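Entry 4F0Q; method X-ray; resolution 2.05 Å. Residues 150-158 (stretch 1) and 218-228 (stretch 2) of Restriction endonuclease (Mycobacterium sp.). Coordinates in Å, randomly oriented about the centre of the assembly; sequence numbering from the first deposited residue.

Stretch 1, residues 150-158: RLLAPPLFL
Stretch 2 218-228: GVDFRWIDDRR

How do the two stretches run, and where do they meet? Stretch 1 passes from R150 through L151 and L152 (phi/psi -65/-28 and -88/-18) into A153 to P155 and becomes a strand from L156 to L158. Here, A153 (phi/psi -59/121), P154 (-75/122) and P155 (-60/141) are extended. Stretch 2 begins as a strand, G218 to D220, passes F221 (-74/-5) and continues as a helix that includes W223 to D226. The register runs antiparallel: the CA of P154 lies 8.6 Å from the CA of R227, the CA of P155 8.9 Å from the CA of I224, and the CA of F157 9.8 Å from the CA of V219. At these separations stretch 2 reaches across with its side chains, and stretch 1 answers with side chains and with backbone carbonyls; 384 Å² is buried, both sides summed.

What surrounds F157, the residue with the largest covered area? Its CA-to-CB bond points toward stretch 2, and chi1 of -83° (m) with chi2 of 59° sets the ring among four apolar side chains from V219, F221, W223 and I224. F157 CE2 lies 3.6 Å from V219 CG2 and 4.1 Å from F221 CZ, while F157 CE1 is 3.5 Å from I224 CD1. W223 meets the ring's edge, with F157 CZ 3.9 Å from W223 CE3. The F157 and F221 planes meet at 46° with centroids 5.5 Å apart; for F157 and the six-membered ring of W223 the values are 49° and 5.8 Å. Both aromatic pairs are therefore oblique. V219 and I224 are m at chi1, I224 also m at chi2 (-55°), whereas F221 sits between wells at -110° and W223 is t with chi2 of 19°.

How does R227 reach the loop? From the helix its side chain follows m, t, p (chi1 -74°, chi2 -164°, chi3 58°), with chi4 at 87°, and brings the guanidinium edge to two successive carbonyls. R227 NH1 donates to L151 O at 3.0 Å with an N-H...O angle of 160°; R227 NH2 donates to L152 O, also at 3.0 Å, with a more bent 136°. These charged donors thus hold the backbone of L151 and L152, although both leucine CA-to-CB bonds point away from stretch 2. P155 CD lies over one face of the guanidinium, 3.5 Å from R227 NE.

What does P155 add, and how is the helix start organised? P155, with a C-gamma exo pucker and CB pointing toward stretch 2, bridges the polar and aromatic parts of the contact: besides meeting R227, its CG packs 3.5 Å from W223 CZ2. Ahead of the helix, D220 (chi1 -165°, t), whose CA-to-CB bond points away from stretch 1, caps the helix, D220 OD1 accepting from R222 N at 3.1 Å. The R222 side chain (m, t, m) folds back so that R222 NE makes a salt bridge to D220 OD2 at 3.3 Å. Helical bonds such as R227 N to W223 O, 2.9 Å, then carry W223 and R227 one turn apart, both directed toward stretch 1.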

# COMPACT_ATOMS: atom_id res chain seq x y z
N ARG A 150 7.60 10.12 32.38
CA ARG A 150 6.59 10.75 31.55
C ARG A 150 5.66 11.66 32.36
O ARG A 150 5.02 12.55 31.81
CB ARG A 150 5.78 9.70 30.78
CG ARG A 150 6.60 8.92 29.77
CD ARG A 150 5.73 8.00 28.92
NE ARG A 150 5.19 6.89 29.69
CZ ARG A 150 5.81 5.73 29.87
NH1 ARG A 150 7.01 5.53 29.34
NH2 ARG A 150 5.24 4.77 30.58
N LEU A 151 5.60 11.42 33.66
CA LEU A 151 4.83 12.27 34.56
C LEU A 151 5.41 13.68 34.62
O LEU A 151 4.70 14.65 34.87
CB LEU A 151 4.80 11.67 35.97
CG LEU A 151 3.81 10.53 36.24
CD1 LEU A 151 4.14 9.84 37.55
CD2 LEU A 151 2.39 11.06 36.26
N LEU A 152 6.71 13.77 34.37
CA LEU A 152 7.43 15.04 34.45
C LEU A 152 7.39 15.81 33.14
O LEU A 152 7.66 17.01 33.11
CB LEU A 152 8.89 14.80 34.85
CG LEU A 152 9.12 14.09 36.19
CD1 LEU A 152 10.59 13.78 36.38
CD2 LEU A 152 8.60 14.96 37.33
N ALA A 153 7.07 15.12 32.05
CA ALA A 153 7.07 15.71 30.72
C ALA A 153 6.12 16.90 30.60
O ALA A 153 4.91 16.76 30.82
CB ALA A 153 6.73 14.66 29.67
N PRO A 154 6.66 18.07 30.24
CA PRO A 154 5.87 19.29 30.07
C PRO A 154 5.05 19.28 28.78
O PRO A 154 5.62 19.14 27.70
CB PRO A 154 6.94 20.39 30.00
CG PRO A 154 8.15 19.70 29.49
CD PRO A 154 8.10 18.30 30.03
N PRO A 155 3.72 19.41 28.91
CA PRO A 155 2.82 19.46 27.75
C PRO A 155 3.14 20.62 26.83
O PRO A 155 3.47 21.71 27.30
CB PRO A 155 1.45 19.67 28.40
CG PRO A 155 1.59 19.13 29.78
CD PRO A 155 3.00 19.44 30.18
N LEU A 156 3.05 20.40 25.52
CA LEU A 156 3.29 21.46 24.55
C LEU A 156 1.98 22.11 24.10
O LEU A 156 1.32 21.63 23.18
CB LEU A 156 4.07 20.94 23.34
CG LEU A 156 5.59 21.08 23.38
CD1 LEU A 156 6.20 20.27 24.52
CD2 LEU A 156 6.21 20.69 22.05
N PHE A 157 1.61 23.19 24.77
CA PHE A 157 0.42 23.95 24.43
C PHE A 157 0.68 24.83 23.22
O PHE A 157 1.45 25.79 23.28
CB PHE A 157 -0.04 24.81 25.61
CG PHE A 157 -0.86 24.06 26.62
CD1 PHE A 157 -0.34 22.95 27.27
CD2 PHE A 157 -2.14 24.47 26.93
CE1 PHE A 157 -1.10 22.26 28.20
CE2 PHE A 157 -2.90 23.78 27.86
CZ PHE A 157 -2.38 22.68 28.49
N LEU A 158 0.04 24.49 22.10
CA LEU A 158 0.27 25.19 20.85
C LEU A 158 -0.64 26.41 20.69
O LEU A 158 -1.82 26.36 21.01
CB LEU A 158 0.08 24.24 19.67
CG LEU A 158 0.95 22.98 19.70
CD1 LEU A 158 0.66 22.09 18.51
CD2 LEU A 158 2.42 23.34 19.77
N GLY A 218 -10.80 20.24 23.85
CA GLY A 218 -9.91 21.20 24.47
C GLY A 218 -9.38 20.70 25.80
O GLY A 218 -9.42 19.51 26.08
N VAL A 219 -8.88 21.62 26.62
CA VAL A 219 -8.32 21.25 27.92
C VAL A 219 -8.81 22.16 29.05
O VAL A 219 -9.28 23.27 28.82
CB VAL A 219 -6.78 21.27 27.90
CG1 VAL A 219 -6.23 20.21 26.96
CG2 VAL A 219 -6.27 22.65 27.53
N ASP A 220 -8.68 21.65 30.28
CA ASP A 220 -8.95 22.44 31.47
C ASP A 220 -7.62 23.00 31.95
O ASP A 220 -6.66 22.26 32.14
CB ASP A 220 -9.57 21.56 32.56
CG ASP A 220 -10.19 22.36 33.69
OD1 ASP A 220 -9.77 23.51 33.92
OD2 ASP A 220 -11.12 21.84 34.34
N PHE A 221 -7.56 24.32 32.13
CA PHE A 221 -6.31 24.97 32.52
C PHE A 221 -5.92 24.72 33.97
O PHE A 221 -4.85 25.12 34.41
CB PHE A 221 -6.35 26.47 32.22
CG PHE A 221 -5.45 26.88 31.10
CD1 PHE A 221 -4.09 27.00 31.30
CD2 PHE A 221 -5.96 27.14 29.84
CE1 PHE A 221 -3.25 27.38 30.26
CE2 PHE A 221 -5.14 27.52 28.80
CZ PHE A 221 -3.78 27.63 29.01
N ARG A 222 -6.80 24.04 34.72
CA ARG A 222 -6.48 23.64 36.08
C ARG A 222 -5.41 22.55 36.07
O ARG A 222 -4.75 22.30 37.08
CB ARG A 222 -7.73 23.17 36.82
CG ARG A 222 -8.74 24.28 37.07
CD ARG A 222 -9.85 23.83 38.01
NE ARG A 222 -10.64 22.75 37.43
CZ ARG A 222 -11.67 22.18 38.05
NH1 ARG A 222 -12.04 22.59 39.25
NH2 ARG A 222 -12.34 21.20 37.45
N TRP A 223 -5.27 21.89 34.92
CA TRP A 223 -4.19 20.94 34.69
C TRP A 223 -2.85 21.64 34.87
O TRP A 223 -1.97 21.17 35.60
CB TRP A 223 -4.30 20.39 33.26
CG TRP A 223 -3.27 19.37 32.88
CD1 TRP A 223 -2.49 18.63 33.72
CD2 TRP A 223 -2.91 18.97 31.55
NE1 TRP A 223 -1.67 17.80 33.00
CE2 TRP A 223 -1.91 17.99 31.66
CE3 TRP A 223 -3.34 19.36 30.28
CZ2 TRP A 223 -1.33 17.38 30.55
CZ3 TRP A 223 -2.76 18.76 29.17
CH2 TRP A 223 -1.77 17.78 29.32
N ILE A 224 -2.72 22.79 34.22
CA ILE A 224 -1.51 23.60 34.31
C ILE A 224 -1.35 24.18 35.71
O ILE A 224 -0.23 24.26 36.22
CB ILE A 224 -1.51 24.73 33.25
CG1 ILE A 224 -1.61 24.13 31.85
CG2 ILE A 224 -0.26 25.58 33.37
CD1 ILE A 224 -0.53 23.11 31.55
N ASP A 225 -2.46 24.57 36.32
CA ASP A 225 -2.45 25.06 37.70
C ASP A 225 -1.83 24.02 38.62
O ASP A 225 -1.00 24.35 39.46
CB ASP A 225 -3.87 25.38 38.17
CG ASP A 225 -4.51 26.50 37.39
OD1 ASP A 225 -3.81 27.16 36.60
OD2 ASP A 225 -5.73 26.74 37.58
N ASP A 226 -2.24 22.77 38.45
CA ASP A 226 -1.70 21.67 39.24
C ASP A 226 -0.23 21.43 38.91
O ASP A 226 0.58 21.22 39.81
CB ASP A 226 -2.51 20.39 39.01
CG ASP A 226 -3.94 20.52 39.46
OD1 ASP A 226 -4.22 21.39 40.32
OD2 ASP A 226 -4.80 19.76 38.96
N ARG A 227 0.11 21.46 37.63
CA ARG A 227 1.51 21.28 37.22
C ARG A 227 2.39 22.44 37.70
O ARG A 227 3.58 22.24 37.97
CB ARG A 227 1.63 21.10 35.71
CG ARG A 227 1.17 19.74 35.21
CD ARG A 227 1.67 19.46 33.80
NE ARG A 227 3.13 19.53 33.72
CZ ARG A 227 3.94 18.51 33.97
NH1 ARG A 227 3.44 17.33 34.33
NH2 ARG A 227 5.26 18.66 33.87
N ARG A 228 1.82 23.63 37.82
CA ARG A 228 2.55 24.78 38.33
C ARG A 228 2.49 24.84 39.85
O ARG A 228 3.16 25.66 40.47
CB ARG A 228 1.98 26.09 37.75
CG ARG A 228 2.21 26.27 36.26
CD ARG A 228 1.65 27.60 35.78
NE ARG A 228 2.42 28.73 36.30
CZ ARG A 228 2.01 29.99 36.27
NH1 ARG A 228 0.82 30.29 35.76
NH2 ARG A 228 2.78 30.96 36.76